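Local coordinates for protein cGAS/DncV-like nucleotidyltransferase in E. coli homolog (Elizabethkingia meningoseptica ATCC 13253 = NBRC 12535, PDB 6E0O) that synthesises cyclic dinucleotide second messengers, such as 3',3'-c-di-AMP, in a CBASS antivirus system that protects bacteria against phage, at residues T43-G48 against E155-Y160; I64-D69 against D99-D104; K120-Q125 against K165-F170. All blocks are in the same frame, centred on the assembly; numbering follows the deposited sequence.

In the fold
The three contacts gather round one mixed sheet of a nucleotidyltransferase. Contacts 1 and 2 are buried, and strands 42-47 and 62-68, on which they draw, are antiparallel neighbours; the Phe45 to Val65 backbone hydrogen bond joins them directly. Contact 2 is purely apolar across its interface and lays helix 98-113 on the sheet. Contact 1 mixes apolar packing with an amide that reaches nucleotide A2 of chain B. Contact 3 lies at the surface, where lysines, water and phosphate enter beside an isoleucine. Its strand 166-169 pairs with strand 152-160 of contact 1, while Lys102, in the helix of contact 2, bonds through NZ to the Lys120 carbonyl of contact 3.

Contact 1 (T43-G48 against E155-Y160); sequences TIFLQG and EGIKFY. With nucleotides of chain B.
Ile157 presents its two branches to two different residues of 43-48, Phe45 and Gln47. Its chi1 of 56° puts CG1 between its own backbone N and carbonyl carbon, and CG2 then lies beside the backbone N. The CG2 methyl meets the outer end of the phenyl ring, approaching CZ of Phe45 at 4.1 Å near the ring plane, at the edge and not over a face. The two side chains run past each other in opposite directions. The longer branch carries CD1 toward the other neighbour, ending 3.9 Å from OE1 of Gln47. Pro171, at the start of helix 171-184, touches all three residues.

With chi1 at 70° and the chain extended beyond CG, the amide of Gln47 comes to lie between Ile157 and nucleotide A2 of chain B. From there NE2 of Gln47 gives a weak hydrogen bond to O2' of A2 (3.2 Å, N-H...acceptor angle 133°) and approaches N3 of the same base to 2.7 Å. Further along 155-160, Phe159 brings CE1 within 3.4 Å of C2 of A2; the phenyl edge is directed at the face of the adenine, the two planes being steeply inclined.

No hydrogen bond joins the segments themselves. Gln47, a likely ATP-binding residue close to Asp63 of the probable magnesium site, turns both ends of its amide to the nucleotide: NE2 toward O2' and N3, and OE1 beside C2 of A2 at 3.6 Å. CD1 of Ile157 only packs against that oxygen. The strand-to-strand contact is thus one of van der Waals packing and adds no polar bond of its own, while the amide meets the ribose hydroxyl through a weak one.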
loop_
_atom_site.group_PDB
_atom_site.type_symbol
_atom_site.label_atom_id
_atom_site.label_comp_id
_atom_site.label_asym_id
_atom_site.label_seq_id
_atom_site.Cartn_x
_atom_site.Cartn_y
_atom_site.Cartn_z
ATOM N N THR A 43 -15.635 -6.483 -10.023
ATOM C CA THR A 43 -15.154 -5.109 -10.106
ATOM C C THR A 43 -13.632 -5.177 -10.089
ATOM O O THR A 43 -13.052 -5.844 -9.229
ATOM C CB THR A 43 -15.624 -4.292 -8.900
ATOM O OG1 THR A 43 -17.050 -4.193 -8.895
ATOM C CG2 THR A 43 -15.048 -2.882 -8.921
ATOM N N ILE A 44 -12.990 -4.504 -11.036
ATOM C CA ILE A 44 -11.534 -4.416 -11.087
ATOM C C ILE A 44 -11.142 -2.996 -10.704
ATOM O O ILE A 44 -11.712 -2.030 -11.218
ATOM C CB ILE A 44 -10.989 -4.828 -12.469
ATOM C CG1 ILE A 44 -11.241 -6.329 -12.698
ATOM C CG2 ILE A 44 -9.513 -4.500 -12.568
ATOM C CD1 ILE A 44 -10.973 -6.813 -14.121
ATOM N N PHE A 45 -10.193 -2.877 -9.780
ATOM C CA PHE A 45 -9.736 -1.579 -9.303
ATOM C C PHE A 45 -8.316 -1.733 -8.791
ATOM O O PHE A 45 -7.804 -2.843 -8.669
ATOM C CB PHE A 45 -10.685 -0.997 -8.257
ATOM C CG PHE A 45 -10.721 -1.741 -6.952
ATOM C CD1 PHE A 45 -11.606 -2.794 -6.744
ATOM C CD2 PHE A 45 -9.900 -1.352 -5.907
ATOM C CE1 PHE A 45 -11.658 -3.453 -5.515
ATOM C CE2 PHE A 45 -9.941 -1.998 -4.684
ATOM C CZ PHE A 45 -10.818 -3.049 -4.484
ATOM N N LEU A 46 -7.672 -0.605 -8.506
ATOM C CA LEU A 46 -6.305 -0.630 -8.023
ATOM C C LEU A 46 -6.255 -0.405 -6.517
ATOM O O LEU A 46 -7.074 0.312 -5.938
ATOM C CB LEU A 46 -5.459 0.451 -8.700
ATOM C CG LEU A 46 -5.387 0.404 -10.222
ATOM C CD1 LEU A 46 -4.390 1.464 -10.726
ATOM C CD2 LEU A 46 -5.023 -0.991 -10.727
ATOM N N GLN A 47 -5.240 -0.989 -5.894
ATOM C CA GLN A 47 -4.876 -0.606 -4.540
ATOM C C GLN A 47 -3.364 -0.433 -4.481
ATOM O O GLN A 47 -2.679 -0.500 -5.507
ATOM C CB GLN A 47 -5.358 -1.651 -3.547
ATOM C CG GLN A 47 -4.611 -2.938 -3.640
ATOM C CD GLN A 47 -5.056 -3.946 -2.622
ATOM O OE1 GLN A 47 -6.089 -3.789 -1.977
ATOM N NE2 GLN A 47 -4.273 -5.000 -2.470
ATOM N N GLY A 48 -2.837 -0.206 -3.291
ATOM C CA GLY A 48 -1.411 -0.101 -3.153
ATOM C C GLY A 48 -0.843 1.159 -3.780
ATOM O O GLY A 48 -1.527 2.165 -3.987
ATOM N N GLU A 155 -17.471 -1.278 4.538
ATOM C CA GLU A 155 -17.313 -2.221 3.445
ATOM C C GLU A 155 -15.890 -2.158 2.909
ATOM O O GLU A 155 -15.378 -1.072 2.598
ATOM C CB GLU A 155 -18.300 -1.954 2.310
ATOM C CG GLU A 155 -18.159 -2.983 1.215
ATOM C CD GLU A 155 -19.132 -2.796 0.077
ATOM O OE1 GLU A 155 -20.293 -2.403 0.339
ATOM O OE2 GLU A 155 -18.731 -3.052 -1.077
ATOM N N GLY A 156 -15.276 -3.327 2.778
ATOM C CA GLY A 156 -13.969 -3.481 2.180
ATOM C C GLY A 156 -13.908 -4.763 1.388
ATOM O O GLY A 156 -14.895 -5.159 0.759
ATOM N N ILE A 157 -12.754 -5.425 1.422
ATOM C CA ILE A 157 -12.542 -6.654 0.677
ATOM C C ILE A 157 -11.948 -7.690 1.610
ATOM O O ILE A 157 -11.297 -7.370 2.609
ATOM C CB ILE A 157 -11.629 -6.465 -0.551
ATOM C CG1 ILE A 157 -10.277 -5.866 -0.156
ATOM C CG2 ILE A 157 -12.337 -5.597 -1.582
ATOM C CD1 ILE A 157 -9.285 -5.840 -1.299
ATOM N N LYS A 158 -12.157 -8.950 1.248
ATOM C CA LYS A 158 -11.568 -10.059 1.978
ATOM C C LYS A 158 -11.120 -11.153 1.023
ATOM O O LYS A 158 -11.745 -11.403 -0.013
ATOM C CB LYS A 158 -12.551 -10.637 2.991
ATOM C CG LYS A 158 -13.731 -11.341 2.405
ATOM C CD LYS A 158 -14.543 -11.998 3.513
ATOM C CE LYS A 158 -15.756 -12.697 2.952
ATOM N NZ LYS A 158 -16.591 -13.255 4.051
ATOM N N PHE A 159 -10.018 -11.795 1.377
ATOM C CA PHE A 159 -9.552 -12.960 0.655
ATOM C C PHE A 159 -8.784 -13.827 1.638
ATOM O O PHE A 159 -8.639 -13.484 2.813
ATOM C CB PHE A 159 -8.752 -12.574 -0.588
ATOM C CG PHE A 159 -7.530 -11.763 -0.312
ATOM C CD1 PHE A 159 -7.596 -10.382 -0.248
ATOM C CD2 PHE A 159 -6.299 -12.380 -0.170
ATOM C CE1 PHE A 159 -6.458 -9.630 -0.022
ATOM C CE2 PHE A 159 -5.158 -11.638 0.057
ATOM C CZ PHE A 159 -5.234 -10.258 0.132
ATOM N N TYR A 160 -8.313 -14.966 1.159
ATOM C CA TYR A 160 -7.580 -15.906 1.986
ATOM C C TYR A 160 -6.230 -16.180 1.357
ATOM O O TYR A 160 -6.127 -16.346 0.143
ATOM C CB TYR A 160 -8.376 -17.193 2.159
ATOM C CG TYR A 160 -9.709 -16.907 2.811
ATOM C CD1 TYR A 160 -10.804 -16.504 2.054
ATOM C CD2 TYR A 160 -9.858 -16.988 4.185
ATOM C CE1 TYR A 160 -12.017 -16.222 2.648
ATOM C CE2 TYR A 160 -11.068 -16.711 4.791
ATOM C CZ TYR A 160 -12.146 -16.330 4.017
ATOM O OH TYR A 160 -13.354 -16.047 4.615
ATOM P P A B 2 2.682 -8.679 0.749
ATOM O OP1 A B 2 1.757 -9.377 1.680
ATOM O OP2 A B 2 3.941 -9.356 0.332
ATOM O "O5'" A B 2 1.863 -8.328 -0.574
ATOM C "C5'" A B 2 1.618 -9.313 -1.576
ATOM C "C4'" A B 2 0.409 -8.967 -2.411
ATOM O "O4'" A B 2 -0.779 -9.109 -1.588
ATOM C "C3'" A B 2 0.385 -7.544 -2.960
ATOM O "O3'" A B 2 -0.231 -7.520 -4.246
ATOM C "C2'" A B 2 -0.479 -6.800 -1.950
ATOM O "O2'" A B 2 -1.144 -5.663 -2.464
ATOM C "C1'" A B 2 -1.470 -7.878 -1.516
ATOM N N9 A B 2 -1.928 -7.703 -0.138
ATOM C C8 A B 2 -1.214 -7.954 1.011
ATOM N N7 A B 2 -1.872 -7.699 2.112
ATOM C C5 A B 2 -3.101 -7.236 1.662
ATOM C C6 A B 2 -4.253 -6.786 2.336
ATOM N N6 A B 2 -4.383 -6.727 3.663
ATOM N N1 A B 2 -5.290 -6.413 1.572
ATOM C C2 A B 2 -5.194 -6.456 0.244
ATOM N N3 A B 2 -4.169 -6.858 -0.507
ATOM C C4 A B 2 -3.147 -7.237 0.275
#

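Contact 2 (I64-D69 against D99-D104); sequences IVMRYD and DELKAD
Leu101 pushes its two methyls from helix 98-113 toward Met66 and Tyr68, which stand two residues apart on strand 62-68. The leucine has CG anti to its backbone N (chi1 177°), and this carries the branched end off the helix toward the strand. CD1 does most of the touching: it lies 3.8 Å from both CE of Met66 and CB of Tyr68. CD2 adds a second approach to CB of Tyr68, at 3.9 Å.

The two partners receive the leucine differently. Met66 and Leu101 run alongside in opposite directions, and a bend at the thioether (chi3 78°) turns the terminal methyl of Met66 so that methyl meets methyl. Tyr68 instead lies aslant to the leucine, and its beta carbon and the root of its ring are what CD1 reaches. CD2 of Tyr68 is 4.0 Å from CD1 of Leu101. OH of Tyr68 is hydrogen-bonded to Arg41. Phe38 of helix 21-38 touches both Met66 and Leu101, and Tyr96 lies against Leu101 and Tyr68.

Arg67, between the two, points away from the helix. Its NE donates to OD2 of Asp69 (2.8 Å) nearly in the guanidinium plane, using the anti lone pair of that oxygen, and the same oxygen is also bonded by Thr43 OG1.

Met66 and Tyr68 face the helix, while Val65 and Arg67 face the other side of the sheet. Strand 62-68 is an inner strand, between 42-47 and 135-147, in a mixed sheet packed by helices, as in the nucleotidyltransferase fold, where the probable magnesium ligands Asp61 and Asp63 lie at its start.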
loop_
_atom_site.group_PDB
_atom_site.type_symbol
_atom_site.label_atom_id
_atom_site.label_comp_id
_atom_site.label_asym_id
_atom_site.label_seq_id
_atom_site.Cartn_x
_atom_site.Cartn_y
_atom_site.Cartn_z
ATOM N N ILE A 64 -3.569 -5.066 -8.757
ATOM C CA ILE A 64 -4.867 -5.035 -9.416
ATOM C C ILE A 64 -5.810 -5.934 -8.633
ATOM O O ILE A 64 -5.606 -7.155 -8.571
ATOM C CB ILE A 64 -4.765 -5.505 -10.875
ATOM C CG1 ILE A 64 -3.756 -4.653 -11.644
ATOM C CG2 ILE A 64 -6.129 -5.507 -11.541
ATOM C CD1 ILE A 64 -3.495 -5.155 -13.054
ATOM N N VAL A 65 -6.851 -5.342 -8.059
ATOM C CA VAL A 65 -7.826 -6.084 -7.273
ATOM C C VAL A 65 -8.948 -6.548 -8.191
ATOM O O VAL A 65 -9.468 -5.769 -8.998
ATOM C CB VAL A 65 -8.380 -5.219 -6.131
ATOM C CG1 VAL A 65 -9.347 -6.045 -5.297
ATOM C CG2 VAL A 65 -7.266 -4.653 -5.265
ATOM N N MET A 66 -9.316 -7.821 -8.077
ATOM C CA MET A 66 -10.455 -8.370 -8.809
ATOM C C MET A 66 -11.470 -8.845 -7.779
ATOM O O MET A 66 -11.337 -9.939 -7.223
ATOM C CB MET A 66 -10.049 -9.502 -9.738
ATOM C CG MET A 66 -11.190 -9.916 -10.652
ATOM S SD MET A 66 -11.038 -11.525 -11.419
ATOM C CE MET A 66 -11.509 -12.569 -10.051
ATOM N N ARG A 67 -12.485 -8.026 -7.528
ATOM C CA ARG A 67 -13.480 -8.297 -6.499
ATOM C C ARG A 67 -14.668 -9.013 -7.135
ATOM O O ARG A 67 -15.429 -8.417 -7.907
ATOM C CB ARG A 67 -13.922 -6.985 -5.857
ATOM C CG ARG A 67 -14.867 -7.155 -4.675
ATOM C CD ARG A 67 -15.349 -5.808 -4.153
ATOM N NE ARG A 67 -16.179 -5.111 -5.134
ATOM C CZ ARG A 67 -16.501 -3.829 -5.051
ATOM N NH1 ARG A 67 -16.060 -3.107 -4.030
ATOM N NH2 ARG A 67 -17.240 -3.266 -5.991
ATOM N N TYR A 68 -14.819 -10.298 -6.826
ATOM C CA TYR A 68 -15.950 -11.071 -7.310
ATOM C C TYR A 68 -17.127 -10.690 -6.429
ATOM O O TYR A 68 -17.119 -10.950 -5.222
ATOM C CB TYR A 68 -15.662 -12.568 -7.243
ATOM C CG TYR A 68 -16.740 -13.344 -7.956
ATOM C CD1 TYR A 68 -17.930 -13.658 -7.320
ATOM C CD2 TYR A 68 -16.587 -13.715 -9.282
ATOM C CE1 TYR A 68 -18.928 -14.347 -7.977
ATOM C CE2 TYR A 68 -17.576 -14.395 -9.950
ATOM C CZ TYR A 68 -18.745 -14.709 -9.296
ATOM O OH TYR A 68 -19.719 -15.396 -9.981
ATOM N N ASP A 69 -18.130 -10.052 -7.015
ATOM C CA ASP A 69 -19.116 -9.365 -6.190
ATOM C C ASP A 69 -20.513 -9.418 -6.785
ATOM O O ASP A 69 -21.354 -8.582 -6.436
ATOM C CB ASP A 69 -18.679 -7.929 -5.950
ATOM C CG ASP A 69 -18.441 -7.172 -7.235
ATOM O OD1 ASP A 69 -18.902 -7.642 -8.298
ATOM O OD2 ASP A 69 -17.799 -6.110 -7.184
ATOM N N ASP A 99 -11.228 -20.764 -2.793
ATOM C CA ASP A 99 -10.256 -21.599 -3.487
ATOM C C ASP A 99 -10.588 -21.693 -4.968
ATOM O O ASP A 99 -9.699 -21.583 -5.822
ATOM C CB ASP A 99 -10.228 -23.005 -2.892
ATOM C CG ASP A 99 -9.649 -23.043 -1.507
ATOM O OD1 ASP A 99 -8.911 -22.107 -1.141
ATOM O OD2 ASP A 99 -9.924 -24.023 -0.782
ATOM N N GLU A 100 -11.871 -21.891 -5.289
ATOM C CA GLU A 100 -12.299 -21.952 -6.681
ATOM C C GLU A 100 -12.079 -20.614 -7.371
ATOM O O GLU A 100 -11.642 -20.568 -8.525
ATOM C CB GLU A 100 -13.780 -22.315 -6.755
ATOM C CG GLU A 100 -14.174 -23.659 -6.223
ATOM C CD GLU A 100 -15.691 -23.787 -6.163
ATOM O OE1 GLU A 100 -16.269 -23.585 -5.071
ATOM O OE2 GLU A 100 -16.305 -24.041 -7.219
ATOM N N LEU A 101 -12.408 -19.510 -6.689
ATOM C CA LEU A 101 -12.192 -18.191 -7.281
ATOM C C LEU A 101 -10.727 -17.994 -7.654
ATOM O O LEU A 101 -10.415 -17.564 -8.767
ATOM C CB LEU A 101 -12.647 -17.087 -6.330
ATOM C CG LEU A 101 -12.385 -15.666 -6.834
ATOM C CD1 LEU A 101 -13.178 -15.355 -8.094
ATOM C CD2 LEU A 101 -12.708 -14.653 -5.742
ATOM N N LYS A 102 -9.814 -18.299 -6.731
ATOM C CA LYS A 102 -8.405 -18.046 -7.005
ATOM C C LYS A 102 -7.894 -18.964 -8.105
ATOM O O LYS A 102 -7.113 -18.539 -8.963
ATOM C CB LYS A 102 -7.582 -18.165 -5.723
ATOM C CG LYS A 102 -6.133 -17.774 -5.907
ATOM C CD LYS A 102 -5.418 -17.605 -4.587
ATOM C CE LYS A 102 -3.974 -17.205 -4.776
ATOM N NZ LYS A 102 -3.276 -17.138 -3.470
ATOM N N ALA A 103 -8.325 -20.226 -8.101
ATOM C CA ALA A 103 -7.922 -21.145 -9.162
ATOM C C ALA A 103 -8.448 -20.689 -10.518
ATOM O O ALA A 103 -7.737 -20.756 -11.526
ATOM C CB ALA A 103 -8.419 -22.557 -8.856
ATOM N N ASP A 104 -9.694 -20.220 -10.563
ATOM C CA ASP A 104 -10.264 -19.748 -11.819
ATOM C C ASP A 104 -9.559 -18.485 -12.294
ATOM O O ASP A 104 -9.367 -18.287 -13.501
ATOM C CB ASP A 104 -11.758 -19.487 -11.636
ATOM C CG ASP A 104 -12.569 -20.762 -11.496
ATOM O OD1 ASP A 104 -12.019 -21.872 -11.698
ATOM O OD2 ASP A 104 -13.771 -20.648 -11.176
#

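Contact 3 (K120-Q125 against K165-F170); sequences KNKCIQ and KEIISF. With nucleotides of chain B.
Lys122 and Ile167 supply the apolar part of this surface contact. Extended beyond CG, the lysine passes the isoleucine at about a right angle, and its CE methylene lies 4.1 Å from CD1 of Ile167. Phe159 of strand 152-160 touches both residues.

Charged and water-mediated contacts come from two ammonium groups. NZ of Lys122 donates to OP1 of nucleotide A2 of chain B (3.2 Å), in keeping with a role in ATP binding. A single water accepts from NZ of Lys165 at 2.7 Å and from NZ of Lys122 at 3.3 Å, linking the two lysines, whose nitrogens are 4.5 Å apart.

Segment 165-170 carries strand 166-169, which pairs antiparallel with 152-160 as a hairpin of the mixed sheet; Phe170 then holds the N-cap position of helix 171-184.

The adenine is met by a backbone hydrogen bond: N6 of A2 of chain B donates to O of Ile168, 3.3 Å away and close to straight at 161°. CG2 of Ile167 sits over a face of the base, 3.1 Å from N6 of A2, whereas CB of Ser169 comes to its edge beside N1. CB of Lys122 lies 3.6 Å from O4' of the A2 ribose.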
loop_
_atom_site.group_PDB
_atom_site.type_symbol
_atom_site.label_atom_id
_atom_site.label_comp_id
_atom_site.label_asym_id
_atom_site.label_seq_id
_atom_site.Cartn_x
_atom_site.Cartn_y
_atom_site.Cartn_z
ATOM N N LYS A 120 1.040 -16.865 -6.044
ATOM C CA LYS A 120 1.696 -16.436 -4.818
ATOM C C LYS A 120 0.743 -16.613 -3.639
ATOM O O LYS A 120 -0.431 -16.946 -3.805
ATOM C CB LYS A 120 2.175 -14.986 -4.929
ATOM C CG LYS A 120 3.077 -14.716 -6.112
ATOM C CD LYS A 120 4.403 -15.444 -6.013
ATOM C CE LYS A 120 5.202 -15.262 -7.297
ATOM N NZ LYS A 120 6.518 -15.956 -7.260
ATOM N N ASN A 121 1.255 -16.352 -2.435
ATOM C CA ASN A 121 0.487 -16.629 -1.226
ATOM C C ASN A 121 -0.798 -15.810 -1.168
ATOM O O ASN A 121 -1.838 -16.311 -0.716
ATOM C CB ASN A 121 1.358 -16.352 -0.003
ATOM C CG ASN A 121 0.731 -16.850 1.281
ATOM O OD1 ASN A 121 0.122 -17.919 1.314
ATOM N ND2 ASN A 121 0.872 -16.073 2.347
ATOM N N LYS A 122 -0.745 -14.548 -1.607
ATOM C CA LYS A 122 -1.860 -13.623 -1.450
ATOM C C LYS A 122 -2.377 -13.080 -2.774
ATOM O O LYS A 122 -3.266 -12.222 -2.767
ATOM C CB LYS A 122 -1.473 -12.457 -0.534
ATOM C CG LYS A 122 -1.201 -12.862 0.900
ATOM C CD LYS A 122 -0.858 -11.673 1.787
ATOM C CE LYS A 122 -0.289 -12.128 3.121
ATOM N NZ LYS A 122 0.165 -10.984 3.950
ATOM N N CYS A 123 -1.873 -13.571 -3.903
ATOM C CA CYS A 123 -2.238 -13.021 -5.203
ATOM C C CYS A 123 -1.783 -13.983 -6.289
ATOM O O CYS A 123 -1.149 -15.006 -6.016
ATOM C CB CYS A 123 -1.598 -11.644 -5.397
ATOM S SG CYS A 123 0.217 -11.674 -5.483
ATOM N N ILE A 124 -2.123 -13.642 -7.529
ATOM C CA ILE A 124 -1.558 -14.274 -8.715
ATOM C C ILE A 124 -0.662 -13.231 -9.379
ATOM O O ILE A 124 -1.132 -12.160 -9.779
ATOM C CB ILE A 124 -2.640 -14.753 -9.695
ATOM C CG1 ILE A 124 -3.687 -15.649 -9.033
ATOM C CG2 ILE A 124 -1.947 -15.432 -10.864
ATOM C CD1 ILE A 124 -3.169 -16.944 -8.483
ATOM N N GLN A 125 0.621 -13.532 -9.504
ATOM C CA GLN A 125 1.548 -12.613 -10.142
ATOM C C GLN A 125 1.565 -12.862 -11.639
ATOM O O GLN A 125 1.617 -14.009 -12.087
ATOM C CB GLN A 125 2.947 -12.816 -9.567
ATOM C CG GLN A 125 3.994 -11.852 -10.051
ATOM C CD GLN A 125 5.303 -12.055 -9.319
ATOM O OE1 GLN A 125 6.243 -12.622 -9.862
ATOM N NE2 GLN A 125 5.356 -11.616 -8.072
ATOM N N LYS A 165 -4.653 -17.614 6.063
ATOM C CA LYS A 165 -5.016 -16.401 6.776
ATOM C C LYS A 165 -6.165 -15.709 6.066
ATOM O O LYS A 165 -6.216 -15.665 4.834
ATOM C CB LYS A 165 -3.830 -15.446 6.851
ATOM C CG LYS A 165 -2.666 -16.012 7.630
ATOM C CD LYS A 165 -1.624 -14.968 7.942
ATOM C CE LYS A 165 -0.668 -14.787 6.793
ATOM N NZ LYS A 165 0.519 -14.001 7.239
ATOM N N GLU A 166 -7.085 -15.168 6.854
ATOM C CA GLU A 166 -8.094 -14.261 6.336
ATOM C C GLU A 166 -7.480 -12.873 6.234
ATOM O O GLU A 166 -7.053 -12.301 7.241
ATOM C CB GLU A 166 -9.314 -14.243 7.252
ATOM C CG GLU A 166 -10.474 -13.445 6.671
ATOM C CD GLU A 166 -11.655 -13.365 7.609
ATOM O OE1 GLU A 166 -11.474 -12.870 8.738
ATOM O OE2 GLU A 166 -12.757 -13.801 7.215
ATOM N N ILE A 167 -7.394 -12.350 5.020
ATOM C CA ILE A 167 -6.811 -11.045 4.755
ATOM C C ILE A 167 -7.950 -10.089 4.434
ATOM O O ILE A 167 -8.784 -10.374 3.571
ATOM C CB ILE A 167 -5.814 -11.114 3.586
ATOM C CG1 ILE A 167 -4.798 -12.246 3.775
ATOM C CG2 ILE A 167 -5.097 -9.779 3.426
ATOM C CD1 ILE A 167 -3.926 -12.111 4.994
ATOM N N ILE A 168 -7.996 -8.967 5.136
ATOM C CA ILE A 168 -9.040 -7.976 4.924
ATOM C C ILE A 168 -8.381 -6.628 4.680
ATOM O O ILE A 168 -7.269 -6.356 5.144
ATOM C CB ILE A 168 -10.058 -7.904 6.087
ATOM C CG1 ILE A 168 -9.397 -7.390 7.358
ATOM C CG2 ILE A 168 -10.697 -9.275 6.321
ATOM C CD1 ILE A 168 -10.383 -7.131 8.481
ATOM N N SER A 169 -9.082 -5.773 3.949
ATOM C CA SER A 169 -8.537 -4.475 3.598
ATOM C C SER A 169 -9.702 -3.533 3.333
ATOM O O SER A 169 -10.796 -3.961 2.965
ATOM C CB SER A 169 -7.615 -4.581 2.367
ATOM O OG SER A 169 -6.866 -3.398 2.187
ATOM N N PHE A 170 -9.430 -2.242 3.490
ATOM C CA PHE A 170 -10.383 -1.167 3.214
ATOM C C PHE A 170 -9.692 -0.172 2.297
ATOM O O PHE A 170 -9.412 0.970 2.685
ATOM C CB PHE A 170 -10.897 -0.542 4.515
ATOM C CG PHE A 170 -11.637 -1.529 5.362
ATOM C CD1 PHE A 170 -10.959 -2.313 6.271
ATOM C CD2 PHE A 170 -12.990 -1.733 5.191
ATOM C CE1 PHE A 170 -11.623 -3.260 7.025
ATOM C CE2 PHE A 170 -13.667 -2.682 5.940
ATOM C CZ PHE A 170 -12.981 -3.451 6.850
ATOM P P A B 2 2.682 -8.679 0.749
ATOM O OP1 A B 2 1.757 -9.377 1.680
ATOM O OP2 A B 2 3.941 -9.356 0.332
ATOM O "O5'" A B 2 1.863 -8.328 -0.574
ATOM C "C5'" A B 2 1.618 -9.313 -1.576
ATOM C "C4'" A B 2 0.409 -8.967 -2.411
ATOM O "O4'" A B 2 -0.779 -9.109 -1.588
ATOM C "C3'" A B 2 0.385 -7.544 -2.960
ATOM O "O3'" A B 2 -0.231 -7.520 -4.246
ATOM C "C2'" A B 2 -0.479 -6.800 -1.950
ATOM O "O2'" A B 2 -1.144 -5.663 -2.464
ATOM C "C1'" A B 2 -1.470 -7.878 -1.516
ATOM N N9 A B 2 -1.928 -7.703 -0.138
ATOM C C8 A B 2 -1.214 -7.954 1.011
ATOM N N7 A B 2 -1.872 -7.699 2.112
ATOM C C5 A B 2 -3.101 -7.236 1.662
ATOM C C6 A B 2 -4.253 -6.786 2.336
ATOM N N6 A B 2 -4.383 -6.727 3.663
ATOM N N1 A B 2 -5.290 -6.413 1.572
ATOM C C2 A B 2 -5.194 -6.456 0.244
ATOM N N3 A B 2 -4.169 -6.858 -0.507
ATOM C C4 A B 2 -3.147 -7.237 0.275
HETATM O O HOH W 1 -0.478 -11.511 7.109
#